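Ripening-associated protein (Musa acuminata, PDB 4PIT) binds mannose-containing glycans as a jacalin-family lectin, holding dimannose in pockets at one end of its fold. Local coordinates at residues B[90-95]-B[133-138]; B[18-23]-B[53-58]; B[24-29]-B[71-76]; B[5-10]-B[112-117]. The protein carries 1 engineered substitution. All coordinates share one frame; numbering follows the deposited sequence.

Interaction 1: B[90-95]-B[133-138]; sequences GKLGFS and DAIGVY. With MAN (alpha-D-mannopyranose), chain F.
Asp133 grips a bound mannose with both carboxylate oxygens, and the shorter bond runs from the sugar O4 to Asp133 OD2 at 2.6 Å. The companion bond, from mannose O6 to Asp133 OD1, measures 2.7 Å, so the two hydroxyls take one oxygen each and together fix the rotation of the carboxylate. With CG anti to its carbonyl carbon (chi1 -63°), the carboxylate of Asp133 is turned to the sugar. The backbone N atoms of Gly15, Lys130 and Phe131 complete the grip on this sugar. Asp133 and Ala134 form a classic beta bulge against the neighbouring strand 118-128. Strand 134-140 belongs to one of the three four-stranded sheets of the beta-prism that jacalin-like lectins share; 90-95 belongs to another, and what joins the two segments inside the prism is purely apolar. Leu92 and Ile135 point at each other and their side chains cross at about a right angle. Leu92 CD2 sits 4.1 Å from Ile135 CD1, while the other methyl, Leu92 CD1, lies 4.1 Å from Ile135 CG2. Ile135 CD1 also comes to the edge of the Phe94 ring, near its plane, 4.3 Å from Phe94 CZ. Met76 backs both Leu92 and Phe94, and Phe124 packs on Ile135 from the neighbouring strand 118-128.

Interaction 2: B[18-23]-B[53-58]; sequences FDMGPA and RHYGGS
The rings of Phe18 and Tyr55 lie face to face, their planes only 8° apart and their centroids 3.8 Å from each other. Tyr55 CG stands over the centre of the Phe18 ring, and Phe18 CD1 over the centre of the Tyr55 ring; the closest approach is Phe18 CG to Tyr55 CD1 at 3.4 Å. Tyr55 CB adds a CH-pi contact on the same face of Phe18, 3.9 Å from the ring centroid. Phe18 is turned into the stack by placing CG between its backbone N and carbonyl carbon (chi1 67°). Beyond the phenyl ring, the Tyr55 hydroxyl runs on to Met20, with OH 3.9 Å from Met20 CB. The guanidinium of Arg53 takes a water in its plane, at the edge: NH2 donates to it at 2.8 Å, and the water donates in turn to Met20 O at 2.9 Å, giving the two segments their polar link. The stronger partner of Arg53 is Glu51, which forms a salt bridge with NE. Asp19 OD1 accepts from Gly21 N at 3.1 Å in an Asx turn, while Asp19 OD2 pairs with Lys6. Strands 16-19 and 49-56 are each the outermost of a different sheet, so this stack covers a seam between two faces of the beta-prism fold of jacalin-like lectins.

Interaction 3: B[24-29]-B[71-76]; sequences YRIISV and EYLVGM. With GOL (glycerol), chain L.
A glycerol, probably from the crystallisation liquor, bridges Ile26 and Leu73 by taking a backbone N-H from each. Leu73 N donates to glycerol O1 at 2.9 Å, with an N-H...O angle of 161°, and Ile26 N donates to glycerol O3 at 3.2 Å and 164°; both bonds are nearly straight. The glycerol also bonds to Ile121 O, so the small molecule touches strands from all three sheets of the beta-prism at once. Beside it, the protein's own contact is slight and entirely apolar. Leu73 CD1 reaches between two residues of strand 25-33, lying 4.4 Å from Ile26 CD1 and 4.4 Å from Val29 CG2. Leu73 has CG anti to its carbonyl carbon (chi1 -65°), which carries the branched end toward both. Ile26 and Val29 are three residues apart yet both turn to Leu73, because a classic beta bulge intervenes: Ile27 and Ser28 both face Thr43, and both point away from 71-76. A second bulge, with Val74 and Gly75 facing Ser95, breaks the alternation on strand 73-83 in the same manner. Around these methyls the prism interior closes in: Phe124 packs on Ile26 and Val29, Phe94 and Ile121 pack on Leu73, and Met20 reaches Ile26. At the same end of the glycerol as the Leu73 bond, Tyr72 CB comes within 3.5 Å of O1.

Interaction 4: B[5-10]-B[112-117]; sequences IKVGAW and FSLPIA
Strands 5-10 and 112-116 are edge strands of two different sheets of the jacalin-type beta-prism, whose buried side chains meet where the sheets adjoin; their axes are 9.4 Å apart at closest and close to antiparallel at 155°. The main weight falls on Trp10 and Phe112, an offset stack whose planes differ by 9°; the Trp10 five-membered ring centroid lies 4.5 Å from that of Phe112. Trp10 CB sits squarely over the Phe112 ring, 3.8 Å from its centroid in a CH-pi contact, and Phe112 CB in turn lies over the indole face, 3.5 Å from Trp10 CD1. On the opposite indole face lies Gly8 CA, 3.6 Å above the plane, so the indole is sandwiched between its own strand and the partner strand. Leu114 extends the seam: CD1 lies 4.1 Å from Trp10 CH2, and CD2 is 3.8 Å from Val7 CG2. Trp10 NE1 donates to Ser113 O of the second subunit, and Lys6, Val7 and Ile116 pair antiparallel with a strand of that subunit, so the sheet continues across the interface. The buried indole thus uses its faces for apolar packing within the chain and its single N-H for the dimer interface, leaving the contact between the two segments itself without polar bonds.

How the interactions relate
Interactions 1, 3 and 4 are buried contacts that depend on apolar side chains, interaction 1 nearest the centre of the chain and interaction 4 beside the dimer interface, whereas interaction 2 is only partly buried and adds a water bridge and charged groups to its ring stack. Interactions 1 and 4 share a sheet: strands 5-11 and 134-140 are neighbours, bonded through Ile135 O to Trp10 N. Met76 links interactions 1, 3 and 4, packing on Phe94, Trp10 and Phe112. Interactions 2 and 3 meet where Met20 touches Ile26. Exposed Asp19 of interaction 2 bonds to Tyr138 OH of interaction 1. Sugar contact belongs to interaction 1, and contact with the second subunit to interaction 4.

Interaction 1: B[90-95]-B[133-138]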
loop_
_atom_site.group_PDB
_atom_site.type_symbol
_atom_site.label_atom_id
_atom_site.label_comp_id
_atom_site.label_asym_id
_atom_site.label_seq_id
_atom_site.Cartn_x
_atom_site.Cartn_y
_atom_site.Cartn_z
ATOM N N GLY B 90 10.714 -12.013 -2.364
ATOM C CA GLY B 90 12.040 -12.150 -2.963
ATOM C C GLY B 90 13.000 -11.043 -2.558
ATOM O O GLY B 90 14.221 -11.242 -2.508
ATOM N N LYS B 91 12.435 -9.846 -2.289
ATOM C CA LYS B 91 13.158 -8.647 -1.866
ATOM C C LYS B 91 12.286 -7.874 -0.910
ATOM O O LYS B 91 11.072 -7.824 -1.124
ATOM C CB LYS B 91 13.515 -7.749 -3.061
ATOM C CG LYS B 91 14.375 -8.398 -4.113
ATOM C CD LYS B 91 14.878 -7.388 -5.109
ATOM C CE LYS B 91 15.727 -8.097 -6.121
ATOM N NZ LYS B 91 16.207 -7.150 -7.179
ATOM N N LEU B 92 12.903 -7.220 0.073
ATOM C CA LEU B 92 12.164 -6.390 1.030
ATOM C C LEU B 92 13.045 -5.257 1.519
ATOM O O LEU B 92 14.164 -5.469 1.979
ATOM C CB LEU B 92 11.684 -7.247 2.214
ATOM C CG LEU B 92 10.912 -6.515 3.341
ATOM C CD1 LEU B 92 9.567 -6.015 2.830
ATOM C CD2 LEU B 92 10.654 -7.458 4.500
ATOM N N GLY B 93 12.489 -4.066 1.483
ATOM C CA GLY B 93 13.182 -2.912 2.025
ATOM C C GLY B 93 12.237 -1.987 2.750
ATOM O O GLY B 93 11.011 -2.152 2.689
ATOM N N PHE B 94 12.826 -0.993 3.443
ATOM C CA PHE B 94 12.048 -0.004 4.195
ATOM C C PHE B 94 12.671 1.352 4.083
ATOM O O PHE B 94 13.897 1.459 3.938
ATOM C CB PHE B 94 12.027 -0.362 5.698
ATOM C CG PHE B 94 11.207 -1.578 6.043
ATOM C CD1 PHE B 94 11.779 -2.847 6.039
ATOM C CD2 PHE B 94 9.861 -1.456 6.366
ATOM C CE1 PHE B 94 11.013 -3.979 6.361
ATOM C CE2 PHE B 94 9.091 -2.597 6.684
ATOM C CZ PHE B 94 9.678 -3.847 6.678
ATOM N N SER B 95 11.847 2.382 4.253
ATOM C CA SER B 95 12.272 3.770 4.354
ATOM C C SER B 95 11.930 4.291 5.725
ATOM O O SER B 95 10.875 3.973 6.255
ATOM C CB SER B 95 11.543 4.647 3.323
ATOM O OG SER B 95 11.653 4.126 2.012
ATOM N N ASP B 133 6.812 -15.732 3.643
ATOM C CA ASP B 133 5.771 -15.796 2.622
ATOM C C ASP B 133 5.115 -14.477 2.350
ATOM O O ASP B 133 4.849 -14.162 1.188
ATOM C CB ASP B 133 4.684 -16.788 3.038
ATOM C CG ASP B 133 5.215 -18.203 3.148
ATOM O OD1 ASP B 133 6.008 -18.473 4.096
ATOM O OD2 ASP B 133 4.910 -19.026 2.246
ATOM N N ALA B 134 4.822 -13.698 3.417
ATOM C CA ALA B 134 4.090 -12.443 3.188
ATOM C C ALA B 134 4.305 -11.486 4.334
ATOM O O ALA B 134 4.605 -11.898 5.454
ATOM C CB ALA B 134 2.601 -12.731 3.032
ATOM N N ILE B 135 4.120 -10.202 4.048
ATOM C CA ILE B 135 4.222 -9.170 5.092
ATOM C C ILE B 135 3.210 -8.069 4.822
ATOM O O ILE B 135 2.970 -7.695 3.681
ATOM C CB ILE B 135 5.679 -8.627 5.202
ATOM C CG1 ILE B 135 5.849 -7.817 6.515
ATOM C CG2 ILE B 135 6.079 -7.816 3.956
ATOM C CD1 ILE B 135 7.365 -7.475 6.886
ATOM N N GLY B 136 2.646 -7.538 5.902
ATOM C CA GLY B 136 1.754 -6.389 5.887
ATOM C C GLY B 136 2.051 -5.542 7.110
ATOM O O GLY B 136 2.850 -5.923 7.985
ATOM N N VAL B 137 1.442 -4.350 7.142
ATOM C CA VAL B 137 1.712 -3.401 8.225
ATOM C C VAL B 137 0.469 -2.764 8.797
ATOM O O VAL B 137 -0.542 -2.603 8.109
ATOM C CB VAL B 137 2.684 -2.266 7.760
ATOM C CG1 VAL B 137 4.094 -2.798 7.491
ATOM C CG2 VAL B 137 2.165 -1.497 6.562
ATOM N N TYR B 138 0.562 -2.405 10.069
ATOM C CA TYR B 138 -0.393 -1.521 10.741
ATOM C C TYR B 138 0.074 -0.110 10.522
ATOM O O TYR B 138 1.295 0.112 10.511
ATOM C CB TYR B 138 -0.445 -1.780 12.247
ATOM C CG TYR B 138 -1.152 -3.058 12.623
ATOM C CD1 TYR B 138 -0.503 -4.291 12.544
ATOM C CD2 TYR B 138 -2.444 -3.032 13.132
ATOM C CE1 TYR B 138 -1.137 -5.468 12.931
ATOM C CE2 TYR B 138 -3.087 -4.201 13.535
ATOM C CZ TYR B 138 -2.439 -5.423 13.419
ATOM O OH TYR B 138 -3.094 -6.574 13.795
HETATM C C1 MAN F . 7.886 -24.297 3.282
HETATM C C2 MAN F . 6.540 -24.418 3.983
HETATM C C3 MAN F . 5.459 -23.685 3.192
HETATM C C4 MAN F . 5.874 -22.237 2.932
HETATM C C5 MAN F . 7.257 -22.191 2.286
HETATM C C6 MAN F . 7.794 -20.792 2.127
HETATM O O2 MAN F . 6.671 -23.830 5.279
HETATM O O3 MAN F . 4.211 -23.731 3.871
HETATM O O4 MAN F . 4.946 -21.634 2.033
HETATM O O5 MAN F . 8.218 -22.912 3.086
HETATM O O6 MAN F . 7.953 -20.163 3.403
#

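Interaction 2: B[18-23]-B[53-58]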
loop_
_atom_site.group_PDB
_atom_site.type_symbol
_atom_site.label_atom_id
_atom_site.label_comp_id
_atom_site.label_asym_id
_atom_site.label_seq_id
_atom_site.Cartn_x
_atom_site.Cartn_y
_atom_site.Cartn_z
ATOM N N PHE B 18 1.008 -14.782 11.016
ATOM C CA PHE B 18 1.437 -14.123 12.243
ATOM C C PHE B 18 0.848 -12.719 12.283
ATOM O O PHE B 18 0.550 -12.124 11.240
ATOM C CB PHE B 18 2.962 -14.068 12.385
ATOM C CG PHE B 18 3.660 -13.187 11.379
ATOM C CD1 PHE B 18 3.874 -11.837 11.642
ATOM C CD2 PHE B 18 4.206 -13.729 10.222
ATOM C CE1 PHE B 18 4.590 -11.038 10.744
ATOM C CE2 PHE B 18 4.909 -12.930 9.316
ATOM C CZ PHE B 18 5.111 -11.594 9.584
ATOM N N ASP B 19 0.726 -12.162 13.494
ATOM C CA ASP B 19 0.146 -10.837 13.653
ATOM C C ASP B 19 0.616 -10.274 14.988
ATOM O O ASP B 19 0.163 -10.719 16.054
ATOM C CB ASP B 19 -1.391 -10.939 13.565
ATOM C CG ASP B 19 -2.115 -9.602 13.585
ATOM O OD1 ASP B 19 -1.452 -8.574 13.799
ATOM O OD2 ASP B 19 -3.363 -9.602 13.468
ATOM N N MET B 20 1.512 -9.277 14.926
ATOM C CA MET B 20 2.096 -8.615 16.107
ATOM C C MET B 20 1.082 -7.700 16.791
ATOM O O MET B 20 1.195 -7.419 17.981
ATOM C CB MET B 20 3.262 -7.788 15.556
ATOM C CG MET B 20 4.292 -7.385 16.483
ATOM S SD MET B 20 5.348 -6.345 15.402
ATOM C CE MET B 20 5.786 -5.147 16.649
ATOM N N GLY B 21 0.143 -7.167 16.023
ATOM C CA GLY B 21 -0.765 -6.159 16.535
ATOM C C GLY B 21 -0.109 -4.790 16.437
ATOM O O GLY B 21 1.072 -4.659 16.105
ATOM N N PRO B 22 -0.873 -3.753 16.834
ATOM C CA PRO B 22 -0.391 -2.372 16.714
ATOM C C PRO B 22 0.013 -1.691 18.016
ATOM O O PRO B 22 0.206 -0.482 18.000
ATOM C CB PRO B 22 -1.647 -1.669 16.217
ATOM C CG PRO B 22 -2.750 -2.353 16.944
ATOM C CD PRO B 22 -2.295 -3.793 17.202
ATOM N N ALA B 23 0.095 -2.423 19.129
ATOM C CA ALA B 23 0.292 -1.778 20.421
ATOM C C ALA B 23 1.728 -1.516 20.840
ATOM O O ALA B 23 1.937 -0.782 21.821
ATOM C CB ALA B 23 -0.376 -2.615 21.495
ATOM N N ARG B 53 10.445 -11.058 18.339
ATOM C CA ARG B 53 9.703 -12.154 17.727
ATOM C C ARG B 53 10.330 -12.446 16.398
ATOM O O ARG B 53 10.601 -11.498 15.643
ATOM C CB ARG B 53 8.212 -11.801 17.565
ATOM C CG ARG B 53 7.545 -11.658 18.930
ATOM C CD ARG B 53 6.079 -11.357 18.850
ATOM N NE ARG B 53 5.554 -11.079 20.191
ATOM C CZ ARG B 53 4.283 -10.803 20.453
ATOM N NH1 ARG B 53 3.900 -10.531 21.700
ATOM N NH2 ARG B 53 3.392 -10.751 19.467
ATOM N N HIS B 54 10.494 -13.744 16.068
ATOM C CA HIS B 54 11.040 -14.195 14.800
ATOM C C HIS B 54 9.934 -14.775 13.940
ATOM O O HIS B 54 9.164 -15.621 14.412
ATOM C CB HIS B 54 12.132 -15.291 15.000
ATOM C CG HIS B 54 12.710 -15.748 13.687
ATOM N ND1 HIS B 54 13.673 -14.989 13.031
ATOM C CD2 HIS B 54 12.400 -16.824 12.920
ATOM C CE1 HIS B 54 13.926 -15.633 11.891
ATOM N NE2 HIS B 54 13.216 -16.762 11.799
ATOM N N TYR B 55 9.884 -14.366 12.670
ATOM C CA TYR B 55 8.921 -14.880 11.704
ATOM C C TYR B 55 9.650 -15.395 10.488
ATOM O O TYR B 55 10.629 -14.781 10.064
ATOM C CB TYR B 55 7.929 -13.797 11.291
ATOM C CG TYR B 55 7.264 -13.118 12.470
ATOM C CD1 TYR B 55 6.408 -13.821 13.317
ATOM C CD2 TYR B 55 7.504 -11.777 12.747
ATOM C CE1 TYR B 55 5.765 -13.175 14.386
ATOM C CE2 TYR B 55 6.864 -11.127 13.799
ATOM C CZ TYR B 55 6.013 -11.828 14.619
ATOM O OH TYR B 55 5.381 -11.113 15.628
ATOM N N GLY B 56 9.172 -16.490 9.917
ATOM C CA GLY B 56 9.872 -17.088 8.787
ATOM C C GLY B 56 10.890 -18.116 9.264
ATOM O O GLY B 56 10.859 -18.525 10.426
ATOM N N GLY B 57 11.766 -18.515 8.364
ATOM C CA GLY B 57 12.752 -19.582 8.563
ATOM C C GLY B 57 14.069 -19.168 9.168
ATOM O O GLY B 57 14.259 -18.010 9.574
ATOM N N SER B 58 15.018 -20.112 9.173
ATOM C CA SER B 58 16.302 -19.895 9.842
ATOM C C SER B 58 17.474 -19.530 8.924
ATOM O O SER B 58 18.577 -19.296 9.431
ATOM C CB SER B 58 16.673 -21.133 10.650
ATOM O OG SER B 58 16.749 -22.235 9.769
HETATM O O HOH W 1 0.920 -9.484 20.067
#

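Interaction 3: B[24-29]-B[71-76]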
loop_
_atom_site.group_PDB
_atom_site.type_symbol
_atom_site.label_atom_id
_atom_site.label_comp_id
_atom_site.label_asym_id
_atom_site.label_seq_id
_atom_site.Cartn_x
_atom_site.Cartn_y
_atom_site.Cartn_z
ATOM N N TYR B 24 2.711 -2.117 20.160
ATOM C CA TYR B 24 4.093 -2.065 20.638
ATOM C C TYR B 24 4.916 -1.010 19.961
ATOM O O TYR B 24 4.543 -0.532 18.878
ATOM C CB TYR B 24 4.739 -3.432 20.370
ATOM C CG TYR B 24 3.951 -4.620 20.878
ATOM C CD1 TYR B 24 3.414 -4.631 22.166
ATOM C CD2 TYR B 24 3.806 -5.760 20.106
ATOM C CE1 TYR B 24 2.680 -5.723 22.633
ATOM C CE2 TYR B 24 3.115 -6.874 20.582
ATOM C CZ TYR B 24 2.542 -6.845 21.837
ATOM O OH TYR B 24 1.828 -7.942 22.266
ATOM N N ARG B 25 6.043 -0.642 20.607
ATOM C CA ARG B 25 6.955 0.321 20.007
ATOM C C ARG B 25 8.071 -0.452 19.299
ATOM O O ARG B 25 8.930 -1.040 19.959
ATOM C CB ARG B 25 7.540 1.269 21.045
ATOM C CG ARG B 25 8.476 2.263 20.370
ATOM C CD ARG B 25 9.170 3.147 21.367
ATOM N NE ARG B 25 10.053 4.085 20.685
ATOM C CZ ARG B 25 10.685 5.083 21.294
ATOM N NH1 ARG B 25 10.542 5.269 22.603
ATOM N NH2 ARG B 25 11.471 5.897 20.604
ATOM N N ILE B 26 8.080 -0.422 17.972
ATOM C CA ILE B 26 9.138 -1.104 17.215
ATOM C C ILE B 26 10.433 -0.367 17.459
ATOM O O ILE B 26 10.470 0.864 17.246
ATOM C CB ILE B 26 8.823 -1.153 15.709
ATOM C CG1 ILE B 26 7.575 -1.986 15.410
ATOM C CG2 ILE B 26 10.016 -1.664 14.895
ATOM C CD1 ILE B 26 6.933 -1.525 14.044
ATOM N N ILE B 27 11.504 -1.097 17.849
ATOM C CA ILE B 27 12.805 -0.424 18.009
ATOM C C ILE B 27 13.804 -0.902 16.953
ATOM O O ILE B 27 14.703 -0.137 16.611
ATOM C CB ILE B 27 13.351 -0.513 19.435
ATOM C CG1 ILE B 27 13.622 -1.938 19.882
ATOM C CG2 ILE B 27 12.409 0.237 20.418
ATOM C CD1 ILE B 27 14.577 -2.012 21.192
ATOM N N SER B 28 13.668 -2.138 16.424
ATOM C CA SER B 28 14.547 -2.581 15.352
ATOM C C SER B 28 13.905 -3.725 14.590
ATOM O O SER B 28 13.008 -4.420 15.098
ATOM C CB SER B 28 15.933 -2.972 15.848
ATOM O OG SER B 28 15.885 -4.100 16.695
ATOM N N VAL B 29 14.319 -3.851 13.325
ATOM C CA VAL B 29 13.883 -4.908 12.442
ATOM C C VAL B 29 15.142 -5.547 11.879
ATOM O O VAL B 29 15.967 -4.837 11.322
ATOM C CB VAL B 29 12.944 -4.361 11.328
ATOM C CG1 VAL B 29 12.610 -5.437 10.293
ATOM C CG2 VAL B 29 11.645 -3.786 11.928
ATOM N N GLU B 71 13.203 8.482 14.899
ATOM C CA GLU B 71 13.198 7.826 13.595
ATOM C C GLU B 71 12.063 6.828 13.562
ATOM O O GLU B 71 11.882 6.070 14.519
ATOM C CB GLU B 71 14.532 7.129 13.343
ATOM C CG GLU B 71 14.712 6.624 11.915
ATOM C CD GLU B 71 16.027 5.921 11.632
ATOM O OE1 GLU B 71 16.764 5.611 12.598
ATOM O OE2 GLU B 71 16.311 5.663 10.440
ATOM N N TYR B 72 11.313 6.833 12.464
ATOM C CA TYR B 72 10.182 5.916 12.327
ATOM C C TYR B 72 10.085 5.398 10.922
ATOM O O TYR B 72 10.597 6.019 9.988
ATOM C CB TYR B 72 8.862 6.594 12.732
ATOM C CG TYR B 72 8.757 8.029 12.285
ATOM C CD1 TYR B 72 8.265 8.352 11.029
ATOM C CD2 TYR B 72 9.134 9.071 13.127
ATOM C CE1 TYR B 72 8.213 9.676 10.590
ATOM C CE2 TYR B 72 9.081 10.398 12.704
ATOM C CZ TYR B 72 8.601 10.697 11.440
ATOM O OH TYR B 72 8.523 12.007 11.019
ATOM N N LEU B 73 9.402 4.239 10.766
ATOM C CA LEU B 73 9.233 3.606 9.460
ATOM C C LEU B 73 8.133 4.278 8.675
ATOM O O LEU B 73 6.999 4.355 9.143
ATOM C CB LEU B 73 8.915 2.101 9.628
ATOM C CG LEU B 73 10.062 1.288 10.262
ATOM C CD1 LEU B 73 9.535 -0.026 10.851
ATOM C CD2 LEU B 73 11.212 1.048 9.232
ATOM N N VAL B 74 8.458 4.779 7.476
ATOM C CA VAL B 74 7.472 5.517 6.672
ATOM C C VAL B 74 7.278 4.920 5.281
ATOM O O VAL B 74 6.607 5.520 4.427
ATOM C CB VAL B 74 7.822 7.025 6.556
ATOM C CG1 VAL B 74 7.763 7.693 7.917
ATOM C CG2 VAL B 74 9.165 7.270 5.836
ATOM N N GLY B 75 7.864 3.756 5.043
ATOM C CA GLY B 75 7.702 3.133 3.751
ATOM C C GLY B 75 8.181 1.707 3.773
ATOM O O GLY B 75 9.074 1.356 4.547
ATOM N N MET B 76 7.636 0.912 2.862
ATOM C CA MET B 76 8.010 -0.479 2.686
ATOM C C MET B 76 7.870 -0.817 1.221
ATOM O O MET B 76 6.892 -0.378 0.593
ATOM C CB MET B 76 7.123 -1.402 3.556
ATOM C CG MET B 76 7.559 -2.878 3.510
ATOM S SD MET B 76 6.622 -3.898 4.665
ATOM C CE MET B 76 5.060 -3.968 3.825
HETATM C C1 GOL L . 7.667 2.482 14.125
HETATM O O1 GOL L . 7.695 3.283 12.947
HETATM C C2 GOL L . 7.617 3.314 15.388
HETATM O O2 GOL L . 6.743 4.434 15.223
HETATM C C3 GOL L . 7.222 2.543 16.629
HETATM O O3 GOL L . 6.200 1.586 16.379
#

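Interaction 4: B[5-10]-B[112-117]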
loop_
_atom_site.group_PDB
_atom_site.type_symbol
_atom_site.label_atom_id
_atom_site.label_comp_id
_atom_site.label_asym_id
_atom_site.label_seq_id
_atom_site.Cartn_x
_atom_site.Cartn_y
_atom_site.Cartn_z
ATOM N N ILE B 5 -5.698 0.215 11.295
ATOM C CA ILE B 5 -5.630 0.219 9.827
ATOM C C ILE B 5 -4.518 -0.729 9.438
ATOM O O ILE B 5 -3.385 -0.552 9.892
ATOM C CB ILE B 5 -5.427 1.620 9.251
ATOM C CG1 ILE B 5 -6.731 2.460 9.464
ATOM C CG2 ILE B 5 -5.115 1.506 7.751
ATOM C CD1 ILE B 5 -6.629 3.885 9.109
ATOM N N LYS B 6 -4.843 -1.751 8.642
ATOM C CA LYS B 6 -3.871 -2.760 8.203
ATOM C C LYS B 6 -3.869 -2.807 6.710
ATOM O O LYS B 6 -4.937 -2.920 6.103
ATOM C CB LYS B 6 -4.226 -4.159 8.727
ATOM C CG LYS B 6 -4.164 -4.289 10.263
ATOM C CD LYS B 6 -4.848 -5.576 10.792
ATOM C CE LYS B 6 -4.032 -6.815 10.508
ATOM N NZ LYS B 6 -4.693 -8.052 11.058
ATOM N N VAL B 7 -2.696 -2.681 6.120
ATOM C CA VAL B 7 -2.555 -2.764 4.655
ATOM C C VAL B 7 -1.596 -3.923 4.333
ATOM O O VAL B 7 -0.688 -4.264 5.114
ATOM C CB VAL B 7 -2.136 -1.434 3.979
ATOM C CG1 VAL B 7 -3.209 -0.360 4.163
ATOM C CG2 VAL B 7 -0.799 -0.945 4.490
ATOM N N GLY B 8 -1.834 -4.541 3.179
ATOM C CA GLY B 8 -1.147 -5.771 2.863
ATOM C C GLY B 8 -2.046 -6.934 3.257
ATOM O O GLY B 8 -3.251 -6.750 3.482
ATOM N N ALA B 9 -1.513 -8.138 3.394
ATOM C CA ALA B 9 -0.114 -8.477 3.195
ATOM C C ALA B 9 0.207 -8.641 1.725
ATOM O O ALA B 9 -0.703 -8.906 0.908
ATOM C CB ALA B 9 0.197 -9.782 3.925
ATOM N N TRP B 10 1.480 -8.423 1.404
ATOM C CA TRP B 10 2.049 -8.687 0.087
ATOM C C TRP B 10 2.821 -9.981 0.182
ATOM O O TRP B 10 3.573 -10.169 1.144
ATOM C CB TRP B 10 2.980 -7.557 -0.353
ATOM C CG TRP B 10 2.231 -6.294 -0.673
ATOM C CD1 TRP B 10 1.632 -5.975 -1.861
ATOM C CD2 TRP B 10 1.931 -5.229 0.232
ATOM N NE1 TRP B 10 1.016 -4.754 -1.767
ATOM C CE2 TRP B 10 1.168 -4.275 -0.485
ATOM C CE3 TRP B 10 2.241 -4.978 1.574
ATOM C CZ2 TRP B 10 0.738 -3.069 0.096
ATOM C CZ3 TRP B 10 1.761 -3.820 2.173
ATOM C CH2 TRP B 10 1.024 -2.870 1.430
ATOM N N PHE B 112 6.079 -4.497 -5.371
ATOM C CA PHE B 112 5.070 -3.819 -4.580
ATOM C C PHE B 112 5.739 -2.640 -3.912
ATOM O O PHE B 112 6.960 -2.652 -3.678
ATOM C CB PHE B 112 4.380 -4.727 -3.557
ATOM C CG PHE B 112 5.241 -5.134 -2.388
ATOM C CD1 PHE B 112 6.047 -6.261 -2.461
ATOM C CD2 PHE B 112 5.211 -4.413 -1.197
ATOM C CE1 PHE B 112 6.866 -6.630 -1.378
ATOM C CE2 PHE B 112 6.018 -4.787 -0.111
ATOM C CZ PHE B 112 6.812 -5.905 -0.194
ATOM N N SER B 113 4.951 -1.641 -3.579
ATOM C CA SER B 113 5.484 -0.467 -2.916
ATOM C C SER B 113 4.452 0.186 -2.065
ATOM O O SER B 113 3.282 0.326 -2.489
ATOM C CB SER B 113 6.011 0.539 -3.932
ATOM O OG SER B 113 5.018 0.880 -4.893
ATOM N N LEU B 114 4.890 0.627 -0.866
ATOM C CA LEU B 114 4.040 1.334 0.038
ATOM C C LEU B 114 4.651 2.661 0.441
ATOM O O LEU B 114 5.249 2.775 1.518
ATOM C CB LEU B 114 3.668 0.483 1.271
ATOM C CG LEU B 114 2.706 1.139 2.232
ATOM C CD1 LEU B 114 1.301 1.244 1.621
ATOM C CD2 LEU B 114 2.678 0.369 3.548
ATOM N N PRO B 115 4.518 3.698 -0.415
ATOM C CA PRO B 115 4.907 5.043 0.021
ATOM C C PRO B 115 3.835 5.570 0.969
ATOM O O PRO B 115 2.665 5.307 0.746
ATOM C CB PRO B 115 4.976 5.844 -1.283
ATOM C CG PRO B 115 4.311 5.049 -2.295
ATOM C CD PRO B 115 3.848 3.732 -1.737
ATOM N N ILE B 116 4.218 6.200 2.074
ATOM C CA ILE B 116 3.250 6.707 3.047
ATOM C C ILE B 116 3.405 8.232 3.070
ATOM O O ILE B 116 4.361 8.760 3.648
ATOM C CB ILE B 116 3.363 6.060 4.456
ATOM C CG1 ILE B 116 3.331 4.503 4.399
ATOM C CG2 ILE B 116 2.212 6.570 5.366
ATOM C CD1 ILE B 116 3.760 3.856 5.636
ATOM N N ALA B 117 2.494 8.934 2.403
ATOM C CA ALA B 117 2.535 10.395 2.343
ATOM C C ALA B 117 2.283 11.005 3.726
ATOM O O ALA B 117 2.858 12.052 4.060
ATOM C CB ALA B 117 1.515 10.919 1.343
#